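Putative fimbrium tip subunit Fim1F (PDB 3R4R) is a putative component of the tip of fimbriae, the surface filaments that mediate cell adhesion and biofilm formation. Local coordinates at residues A[46-51]-A[56-61]; A[100-105]-A[163-168]; A[118-123]-A[204-209]; A[130-135]-A[230-235]. All blocks are in the same frame, centred on the assembly; numbering follows the deposited sequence. Where two conformers were deposited one is given.

Interaction 1. Residues A[46-51]-A[56-61]; sequences NCHVAV and GKRIYF
V51 and the pair I59 and Y60 meet in a classic beta bulge, set in the antiparallel hairpin that strand 46-52 makes with strand 58-65. Three backbone hydrogen bonds build it. V51 N donates to Y60 O at 2.8 Å, and V51 O accepts two donors, I59 N at 2.8 Å and, more weakly, Y60 N at 3.3 Å. Beyond the bulge A50 and F61 form a non-hydrogen-bonded pair, their strands tied by a CA-H...O contact from F61 CA to V49 O.

The apolar contacts gather round V51. With CG1 anti to the backbone N (chi1 177°), its two methyls fork: CG1 lies against CG1 and CD1 of I59, while CG2 meets Y60 CD2 at 3.9 Å. On the face carrying A50 and F61, A50 CB rests on R58 CD.

The polar and aromatic contacts lie on that same face. H48 CE1 approaches F61 CD2 at 3.5 Å, the two rings rim to rim with planes 32° apart, while R58 NH1 stands at the edge of the imidazole, near its plane. Both H48 NE2 and R58 NH1 are hydrogen-bonded to the hydroxyl of Y127, R58 NH2 to D115 O and H48 ND1 to N63. An alanine in place of H48 is likely to leave the Y127 hydroxyl without one of its partners and the rim of F61 without its aromatic neighbour. The phenyl of F61 also covers one face of the R58 guanidinium, CD1 standing 3.5 Å above the plane of that group, over its centre.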
# COMPACT_ATOMS: atom_id res chain seq x y z
N ASN A 46 -3.87 7.49 10.52
CA ASN A 46 -2.95 7.13 11.60
C ASN A 46 -1.66 6.55 11.04
O ASN A 46 -1.66 6.07 9.91
CB ASN A 46 -3.63 6.13 12.56
CG ASN A 46 -3.98 4.79 11.94
OD1 ASN A 46 -3.12 3.98 11.61
ND2 ASN A 46 -5.26 4.48 11.88
N CYS A 47 -0.58 6.56 11.80
CA CYS A 47 0.68 5.97 11.37
C CYS A 47 1.53 5.61 12.58
O CYS A 47 1.32 6.10 13.68
CB CYS A 47 1.46 6.88 10.41
SG CYS A 47 2.03 8.44 11.13
N HIS A 48 2.50 4.73 12.32
CA HIS A 48 3.54 4.26 13.20
C HIS A 48 4.86 4.70 12.61
O HIS A 48 5.13 4.42 11.45
CB HIS A 48 3.45 2.72 13.41
CG HIS A 48 4.61 2.15 14.17
ND1 HIS A 48 4.65 2.16 15.55
CD2 HIS A 48 5.74 1.56 13.72
CE1 HIS A 48 5.79 1.59 15.88
NE2 HIS A 48 6.48 1.23 14.82
N VAL A 49 5.65 5.45 13.39
CA VAL A 49 6.96 5.91 12.93
C VAL A 49 8.00 5.28 13.84
O VAL A 49 7.87 5.31 15.06
CB VAL A 49 7.04 7.47 12.89
CG1 VAL A 49 8.46 7.96 12.59
CG2 VAL A 49 6.05 8.05 11.88
N ALA A 50 8.99 4.65 13.23
CA ALA A 50 10.06 3.98 13.93
C ALA A 50 11.40 4.55 13.48
O ALA A 50 11.58 4.79 12.29
CB ALA A 50 9.99 2.47 13.68
N VAL A 51 12.32 4.79 14.43
CA VAL A 51 13.67 5.31 14.17
C VAL A 51 14.68 4.25 14.65
O VAL A 51 14.58 3.77 15.79
CB VAL A 51 13.94 6.71 14.82
CG1 VAL A 51 15.37 7.17 14.59
CG2 VAL A 51 12.95 7.75 14.29
N GLY A 56 20.37 -1.52 13.25
CA GLY A 56 18.97 -1.92 13.13
C GLY A 56 18.18 -1.96 14.44
O GLY A 56 17.08 -2.53 14.50
N LYS A 57 18.72 -1.37 15.49
CA LYS A 57 18.06 -1.37 16.79
C LYS A 57 17.11 -0.18 16.86
O LYS A 57 17.53 0.95 16.57
CB LYS A 57 19.13 -1.33 17.93
CG LYS A 57 18.57 -1.46 19.34
CD LYS A 57 19.70 -1.40 20.37
CE LYS A 57 19.22 -1.53 21.80
NZ LYS A 57 20.35 -1.50 22.77
N ARG A 58 15.84 -0.41 17.22
CA ARG A 58 14.89 0.69 17.29
C ARG A 58 15.23 1.53 18.51
O ARG A 58 15.34 0.99 19.61
CB ARG A 58 13.43 0.21 17.31
CG ARG A 58 12.42 1.35 17.07
CD ARG A 58 11.00 0.88 17.17
NE ARG A 58 10.67 0.35 18.50
CZ ARG A 58 9.52 -0.24 18.80
NH1 ARG A 58 8.60 -0.45 17.86
NH2 ARG A 58 9.30 -0.70 20.02
N ILE A 59 15.46 2.84 18.29
CA ILE A 59 15.81 3.78 19.36
C ILE A 59 14.56 4.61 19.72
O ILE A 59 14.44 5.04 20.86
CB ILE A 59 17.02 4.69 19.00
CG1 ILE A 59 16.73 5.62 17.78
CG2 ILE A 59 18.32 3.86 18.81
CD1 ILE A 59 17.73 6.75 17.54
N TYR A 60 13.63 4.81 18.78
CA TYR A 60 12.43 5.61 19.00
C TYR A 60 11.27 5.09 18.17
O TYR A 60 11.48 4.60 17.06
CB TYR A 60 12.74 7.09 18.64
CG TYR A 60 11.57 8.07 18.67
CD1 TYR A 60 11.24 8.75 19.83
CD2 TYR A 60 10.83 8.34 17.52
CE1 TYR A 60 10.17 9.65 19.86
CE2 TYR A 60 9.75 9.23 17.55
CZ TYR A 60 9.45 9.91 18.72
OH TYR A 60 8.42 10.83 18.77
N PHE A 61 10.04 5.25 18.70
CA PHE A 61 8.83 4.97 17.93
C PHE A 61 7.70 5.87 18.46
O PHE A 61 7.67 6.17 19.66
CB PHE A 61 8.42 3.48 17.94
CG PHE A 61 7.52 3.05 19.08
CD1 PHE A 61 8.06 2.63 20.29
CD2 PHE A 61 6.14 3.11 18.96
CE1 PHE A 61 7.24 2.28 21.36
CE2 PHE A 61 5.32 2.78 20.03
CZ PHE A 61 5.87 2.36 21.22

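Interaction 2. Residues A[100-105]-A[163-168]; sequences VLVVAN and VSLIQL
V163 points its two methyls at two different valines of strand 96-104. CG2 meets V100 CG1 at 3.9 Å, and CG1 lies 4.0 Å from V102 CG2. The fork follows from a chi1 of 175°, which sets CG1 opposite the backbone N and leaves CG2 beside it. V163 CG1 goes to V102 alone, whereas V163 CG2 also comes near V102 CG2 and so sits against both valines.

V102 is the residue that touches both partners of the other segment. Its CG2 goes to V163, whereas its CB and CG1 face L165, whose CD2 approaches V102 CB at 3.8 Å. The side chains of V102 and L165 run at about a right angle, and a single methyl of the leucine makes the contact.

No hydrogen bond joins 100-105 to 163-168, and even their closest CA atoms, those of V102 and V163, are 7.6 Å apart. The arrangement is consistent with the interior of a beta sandwich, as expected of a transthyretin-like fold: backbone bonds hold strand 96-104 between strands 46-52 and 144-152, and its inward valines meet residues of strand 161-179 through side chains alone.

L165 reaches V102 because its CG lies anti to the carbonyl carbon (chi1 -58°), with CD2 directed into the interior. L20 of strand 12-21 packs against both L165 and V102, while L18 adjoins V100 and V49 of strand 46-52 touches both V100 and V102.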
# COMPACT_ATOMS: atom_id res chain seq x y z
N VAL A 100 14.44 6.01 9.25
CA VAL A 100 13.08 6.17 9.72
C VAL A 100 12.13 5.37 8.79
O VAL A 100 12.18 5.52 7.58
CB VAL A 100 12.68 7.68 9.85
CG1 VAL A 100 13.06 8.50 8.61
CG2 VAL A 100 11.20 7.86 10.18
N LEU A 101 11.32 4.47 9.39
CA LEU A 101 10.30 3.62 8.75
C LEU A 101 8.89 4.08 9.16
O LEU A 101 8.63 4.25 10.35
CB LEU A 101 10.50 2.12 9.10
CG LEU A 101 9.46 1.13 8.52
CD1 LEU A 101 9.73 0.85 7.07
CD2 LEU A 101 9.45 -0.17 9.26
N VAL A 102 8.00 4.29 8.19
CA VAL A 102 6.64 4.74 8.48
C VAL A 102 5.63 3.67 8.00
O VAL A 102 5.72 3.23 6.86
CB VAL A 102 6.38 6.13 7.83
CG1 VAL A 102 4.96 6.63 8.10
CG2 VAL A 102 7.41 7.17 8.28
N VAL A 103 4.71 3.24 8.87
CA VAL A 103 3.62 2.33 8.50
C VAL A 103 2.33 3.12 8.72
O VAL A 103 2.01 3.46 9.86
CB VAL A 103 3.61 0.95 9.20
CG1 VAL A 103 2.44 0.09 8.68
CG2 VAL A 103 4.93 0.22 9.03
N ALA A 104 1.62 3.46 7.63
CA ALA A 104 0.41 4.26 7.73
C ALA A 104 -0.86 3.40 7.67
O ALA A 104 -0.90 2.44 6.91
CB ALA A 104 0.38 5.29 6.61
N ASN A 105 -1.87 3.77 8.48
CA ASN A 105 -3.26 3.26 8.59
C ASN A 105 -3.34 1.80 9.05
O ASN A 105 -4.32 1.13 8.72
CB ASN A 105 -4.00 3.38 7.26
CG ASN A 105 -4.23 4.80 6.81
OD1 ASN A 105 -4.43 5.72 7.60
ND2 ASN A 105 -4.36 4.97 5.54
N VAL A 163 9.83 11.20 3.71
CA VAL A 163 9.58 9.76 3.57
C VAL A 163 8.54 9.56 2.44
O VAL A 163 7.39 10.01 2.58
CB VAL A 163 9.14 9.05 4.87
CG1 VAL A 163 8.80 7.59 4.60
CG2 VAL A 163 10.21 9.17 5.97
N SER A 164 8.96 8.90 1.35
CA SER A 164 8.05 8.60 0.25
C SER A 164 7.34 7.29 0.53
O SER A 164 7.97 6.25 0.61
CB SER A 164 8.78 8.56 -1.09
OG SER A 164 9.30 9.85 -1.37
N LEU A 165 6.02 7.37 0.73
CA LEU A 165 5.18 6.21 1.05
C LEU A 165 4.58 5.59 -0.19
O LEU A 165 4.12 6.30 -1.08
CB LEU A 165 4.03 6.61 2.00
CG LEU A 165 4.41 7.23 3.34
CD1 LEU A 165 3.19 7.77 4.01
CD2 LEU A 165 5.13 6.26 4.24
N ILE A 166 4.57 4.27 -0.23
CA ILE A 166 3.92 3.54 -1.33
C ILE A 166 2.67 2.90 -0.77
O ILE A 166 2.61 2.57 0.41
CB ILE A 166 4.80 2.49 -2.07
CG1 ILE A 166 5.17 1.27 -1.14
CG2 ILE A 166 6.02 3.14 -2.73
CD1 ILE A 166 5.51 -0.01 -1.85
N GLN A 167 1.74 2.63 -1.65
CA GLN A 167 0.51 1.90 -1.44
C GLN A 167 0.87 0.41 -1.33
O GLN A 167 1.49 -0.12 -2.24
CB GLN A 167 -0.38 2.23 -2.66
CG GLN A 167 -1.84 2.43 -2.39
CD GLN A 167 -2.17 3.63 -1.61
OE1 GLN A 167 -2.67 3.51 -0.50
NE2 GLN A 167 -1.99 4.81 -2.20
N LEU A 168 0.59 -0.23 -0.19
CA LEU A 168 0.94 -1.64 0.04
C LEU A 168 -0.03 -2.59 -0.73
O LEU A 168 0.29 -3.73 -0.96
CB LEU A 168 0.92 -1.96 1.56
CG LEU A 168 1.49 -3.28 2.04
CD1 LEU A 168 2.93 -3.48 1.55
CD2 LEU A 168 1.40 -3.38 3.50

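Interaction 3. Residues A[118-123]-A[204-209]; sequences TTYDGV and TIFNTS
T204 meets the outer end of the Y120 ring. Its CB lies 3.8 Å from Y120 OH, and its methyl CG2 sits 3.9 Å from Y120 CE1, oblique to the ring. The threonine and tyrosine side chains come from opposite directions. In T204 the methyl is anti to the carbonyl carbon and the hydroxyl takes the other branch (chi1 58°), which gives the tyrosine a carbon surface to rest on. The backbone of T204 takes part as well: a water donates a weak hydrogen bond to T204 O at 3.4 Å and is hydrogen-bonded to Y120 OH at 3.1 Å, bridging the two segments where they share no direct hydrogen bond.

I205, next in the chain, turns away from the tyrosine. The contact joins two irregular connections of the fold: residues 118-123 belong to the loop that runs from strand 96-104 to strand 131-132. Residues 204-209 belong to the loop between strands 191-202 and 218-219, within the C-terminal domain of the Fim1F family. Both loops reach L101 of strand 96-104, against which Y120 and F206 each pack.

F206 offers the edge of its ring to the tyrosine: CE2 is 3.8 Å from Y120 OH, which lies near the phenyl plane and approaches from the opposite direction. Since the hydroxyl sits beside the ring instead of above it, this is no stack. Y120 itself packs edge-to-face with F52.

At N207 the segment turns to its own bonds, with S209 N donating weakly to N207 OD1 at 3.1 Å.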
# COMPACT_ATOMS: atom_id res chain seq x y z
N THR A 118 11.43 -4.72 18.40
CA THR A 118 12.60 -4.04 18.96
C THR A 118 13.77 -3.91 17.94
O THR A 118 14.71 -3.16 18.22
CB THR A 118 13.07 -4.80 20.19
OG1 THR A 118 13.29 -6.15 19.81
CG2 THR A 118 12.02 -4.80 21.30
N THR A 119 13.70 -4.61 16.79
CA THR A 119 14.72 -4.54 15.73
C THR A 119 14.06 -4.48 14.36
O THR A 119 12.98 -5.02 14.20
CB THR A 119 15.73 -5.72 15.78
OG1 THR A 119 15.06 -6.97 15.53
CG2 THR A 119 16.54 -5.76 17.07
N TYR A 120 14.75 -3.89 13.37
CA TYR A 120 14.26 -3.84 11.99
C TYR A 120 14.34 -5.25 11.35
O TYR A 120 13.32 -5.77 10.92
CB TYR A 120 15.03 -2.81 11.15
CG TYR A 120 14.52 -2.71 9.73
CD1 TYR A 120 13.32 -2.06 9.45
CD2 TYR A 120 15.24 -3.23 8.67
CE1 TYR A 120 12.83 -1.97 8.14
CE2 TYR A 120 14.77 -3.14 7.36
CZ TYR A 120 13.57 -2.49 7.10
OH TYR A 120 13.11 -2.39 5.81
N ASP A 121 15.53 -5.85 11.29
CA ASP A 121 15.73 -7.19 10.76
C ASP A 121 16.28 -8.05 11.87
O ASP A 121 17.32 -7.72 12.44
CB ASP A 121 16.65 -7.20 9.51
CG ASP A 121 16.68 -8.52 8.75
OD1 ASP A 121 15.60 -9.16 8.60
OD2 ASP A 121 17.74 -8.86 8.19
N GLY A 122 15.54 -9.09 12.23
CA GLY A 122 15.89 -10.01 13.31
C GLY A 122 15.15 -11.32 13.20
O GLY A 122 14.23 -11.46 12.38
N VAL A 123 15.55 -12.31 14.04
CA VAL A 123 14.94 -13.65 14.06
C VAL A 123 13.54 -13.56 14.71
O VAL A 123 12.54 -13.99 14.10
CB VAL A 123 15.86 -14.67 14.79
N THR A 204 7.80 -4.51 4.93
CA THR A 204 9.16 -4.01 4.71
C THR A 204 9.55 -4.10 3.22
O THR A 204 10.74 -4.05 2.89
CB THR A 204 10.15 -4.81 5.58
OG1 THR A 204 10.08 -6.22 5.28
CG2 THR A 204 10.04 -4.50 7.05
N ILE A 205 8.53 -4.26 2.34
CA ILE A 205 8.66 -4.47 0.91
C ILE A 205 8.26 -3.17 0.20
O ILE A 205 7.16 -2.66 0.40
CB ILE A 205 7.83 -5.71 0.47
CG1 ILE A 205 6.40 -5.66 1.07
CG2 ILE A 205 8.57 -6.98 0.97
CD1 ILE A 205 5.46 -6.66 0.61
N PHE A 206 9.19 -2.60 -0.59
CA PHE A 206 8.98 -1.28 -1.18
C PHE A 206 9.12 -1.22 -2.73
O PHE A 206 9.10 -0.11 -3.27
CB PHE A 206 10.04 -0.32 -0.59
CG PHE A 206 10.05 -0.26 0.92
CD1 PHE A 206 9.14 0.53 1.61
CD2 PHE A 206 11.01 -0.96 1.66
CE1 PHE A 206 9.16 0.59 3.01
CE2 PHE A 206 11.03 -0.88 3.05
CZ PHE A 206 10.10 -0.12 3.71
N ASN A 207 9.23 -2.36 -3.45
CA ASN A 207 9.41 -2.29 -4.90
C ASN A 207 8.06 -2.28 -5.58
O ASN A 207 7.36 -3.29 -5.59
CB ASN A 207 10.29 -3.42 -5.43
CG ASN A 207 10.70 -3.27 -6.89
OD1 ASN A 207 10.37 -2.30 -7.58
ND2 ASN A 207 11.49 -4.22 -7.37
N THR A 208 7.69 -1.14 -6.18
CA THR A 208 6.39 -0.97 -6.87
C THR A 208 6.49 -1.49 -8.32
O THR A 208 5.64 -1.15 -9.13
CB THR A 208 5.95 0.50 -6.82
OG1 THR A 208 4.67 0.58 -7.44
CG2 THR A 208 6.93 1.49 -7.49
N SER A 209 7.47 -2.35 -8.62
CA SER A 209 7.72 -2.95 -9.93
C SER A 209 7.85 -4.49 -9.86
O SER A 209 7.82 -5.14 -10.91
CB SER A 209 8.99 -2.38 -10.56
OG SER A 209 8.90 -0.97 -10.72
O HOH W 1 13.80 -4.91 4.15

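Interaction 4. Residues A[130-135]-A[230-235]; sequences KTIAKG and YTYEIS. With EDO (1,2-ethanediol), chain H; EDO (1,2-ethanediol), chain F.
Strand 228-232, which pairs with strand 161-179, meets the loop that follows the short, weakly bonded strand 131-132, and one tyrosine makes the join. Y232 OH donates a hydrogen bond of 2.7 Å to K134 O. The donor is tilted 21° from the carbonyl plane, and the acceptor lies at the edge of the phenol ring.

Round this bond the ring meets carbon. G135 CA lies 3.9 Å from Y232 CE2, and I132 CD1 lies 3.9 Å from Y232 OH, the isoleucine running across the tyrosine at about a right angle. I132 can reach that far because its chain is extended beyond CG1 (chi2 180°). A phenylalanine in place of Y232 would probably leave K134 O without this donor and the 130-135 loop less firmly fixed to the strand.

Of two 1,2-ethanediol molecules, probably from the crystallisation liquor, one lies along 130-135 and takes weak bonds from K130 NZ and A133 N. O2 of the other, away from the tyrosine bond, accepts a hydrogen bond from Y230 N at 3.0 Å.

The chemistry implies a directional anchor: a largely buried phenol donates its O-H to a backbone carbonyl, so the bond is made to the main chain of the loop, not to the K134 side chain.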
# COMPACT_ATOMS: atom_id res chain seq x y z
N LYS A 130 7.33 -9.33 10.55
CA LYS A 130 5.94 -8.92 10.80
C LYS A 130 5.05 -9.07 9.56
O LYS A 130 5.41 -8.66 8.44
CB LYS A 130 5.86 -7.45 11.31
CG LYS A 130 4.46 -6.97 11.73
CD LYS A 130 3.87 -7.76 12.91
CE LYS A 130 2.46 -7.35 13.27
NZ LYS A 130 1.99 -8.10 14.45
N THR A 131 3.87 -9.65 9.80
CA THR A 131 2.77 -9.87 8.88
C THR A 131 1.52 -9.27 9.50
O THR A 131 1.19 -9.59 10.65
CB THR A 131 2.60 -11.37 8.54
OG1 THR A 131 3.75 -11.85 7.86
CG2 THR A 131 1.36 -11.64 7.67
N ILE A 132 0.85 -8.39 8.73
CA ILE A 132 -0.43 -7.80 9.10
C ILE A 132 -1.49 -8.56 8.30
O ILE A 132 -1.24 -8.89 7.14
CB ILE A 132 -0.50 -6.25 8.94
CG1 ILE A 132 -0.31 -5.78 7.46
CG2 ILE A 132 0.46 -5.55 9.93
CD1 ILE A 132 -0.37 -4.32 7.21
N ALA A 133 -2.64 -8.87 8.93
CA ALA A 133 -3.73 -9.66 8.32
C ALA A 133 -5.02 -8.83 8.16
O ALA A 133 -6.11 -9.42 8.02
CB ALA A 133 -4.02 -10.89 9.17
N LYS A 134 -4.91 -7.49 8.15
CA LYS A 134 -6.07 -6.61 7.96
C LYS A 134 -6.03 -6.10 6.52
O LYS A 134 -5.24 -5.21 6.17
CB LYS A 134 -6.15 -5.46 8.99
CG LYS A 134 -6.52 -5.99 10.38
CD LYS A 134 -6.78 -4.94 11.43
CE LYS A 134 -7.13 -5.59 12.76
NZ LYS A 134 -7.33 -4.60 13.85
N GLY A 135 -6.88 -6.73 5.71
CA GLY A 135 -7.03 -6.51 4.29
C GLY A 135 -7.47 -5.14 3.82
O GLY A 135 -8.19 -4.43 4.52
N TYR A 230 -9.52 -3.88 -3.96
CA TYR A 230 -8.11 -3.93 -3.58
C TYR A 230 -7.68 -5.30 -3.08
O TYR A 230 -8.50 -6.10 -2.64
CB TYR A 230 -7.80 -2.92 -2.46
CG TYR A 230 -8.36 -1.53 -2.68
CD1 TYR A 230 -7.70 -0.62 -3.50
CD2 TYR A 230 -9.55 -1.14 -2.08
CE1 TYR A 230 -8.25 0.64 -3.77
CE2 TYR A 230 -10.12 0.11 -2.36
CZ TYR A 230 -9.46 1.00 -3.19
OH TYR A 230 -9.96 2.25 -3.39
N THR A 231 -6.36 -5.53 -3.09
CA THR A 231 -5.70 -6.75 -2.62
C THR A 231 -4.22 -6.47 -2.32
O THR A 231 -3.60 -5.61 -2.96
CB THR A 231 -5.84 -7.91 -3.63
OG1 THR A 231 -5.16 -9.05 -3.13
CG2 THR A 231 -5.27 -7.57 -5.01
N TYR A 232 -3.64 -7.24 -1.37
CA TYR A 232 -2.22 -7.19 -1.17
C TYR A 232 -1.60 -8.11 -2.22
O TYR A 232 -2.30 -9.01 -2.70
CB TYR A 232 -1.82 -7.57 0.27
CG TYR A 232 -2.29 -6.66 1.38
CD1 TYR A 232 -1.96 -5.30 1.37
CD2 TYR A 232 -2.83 -7.18 2.55
CE1 TYR A 232 -2.34 -4.46 2.42
CE2 TYR A 232 -3.14 -6.36 3.64
CZ TYR A 232 -2.91 -5.00 3.56
OH TYR A 232 -3.24 -4.18 4.61
N GLU A 233 -0.34 -7.86 -2.65
CA GLU A 233 0.44 -8.72 -3.58
C GLU A 233 0.35 -10.21 -3.27
O GLU A 233 0.22 -10.59 -2.10
CB GLU A 233 1.94 -8.38 -3.52
CG GLU A 233 2.35 -7.06 -4.08
CD GLU A 233 3.84 -6.84 -4.07
OE1 GLU A 233 4.57 -7.34 -3.17
OE2 GLU A 233 4.28 -6.09 -4.96
N ILE A 234 0.50 -11.05 -4.30
CA ILE A 234 0.48 -12.49 -4.19
C ILE A 234 1.67 -13.02 -4.98
O ILE A 234 1.62 -12.96 -6.21
CB ILE A 234 -0.88 -13.03 -4.67
CG1 ILE A 234 -2.05 -12.36 -3.90
CG2 ILE A 234 -0.90 -14.55 -4.56
CD1 ILE A 234 -3.46 -12.52 -4.42
N SER A 235 2.73 -13.53 -4.27
CA SER A 235 3.97 -14.05 -4.87
C SER A 235 3.77 -15.40 -5.57
O SER A 235 4.39 -15.62 -6.62
CB SER A 235 5.06 -14.21 -3.81
OG SER A 235 4.69 -15.14 -2.81
C1 EDO H . -1.96 -7.21 13.17
O1 EDO H . -1.13 -8.38 13.31
C2 EDO H . -2.86 -7.27 11.93
O2 EDO H . -3.84 -8.32 12.01
C1 EDO F . -11.88 -6.07 -1.27
O1 EDO F . -11.93 -6.14 0.16
C2 EDO F . -12.55 -4.78 -1.76
O2 EDO F . -11.63 -3.69 -1.81

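How the interactions relate
Interactions 1 and 2 lie in neighbouring strands: strands 46-52 and 96-104 are joined by a probable hydrogen bond, H48 N to V103 O, 2.8 Å, and V49 CG1 packs on V100 CG2, carrying the hairpin into the interior. Interaction 3 flanks both. G56 O is 2.9 Å from Y120 N, a probable hydrogen bond, while L101 CD1 touches F206 CZ at 3.5 Å. Interaction 4 is reached through L168, whose O lies 3.6 Å from Y232 CD1, and through I205 CD1 beside E233. Interactions 1 and 4 do not touch, their nearest atoms being about 9 Å apart. The segments of interactions 2, 3 and 4 alternate along the chain.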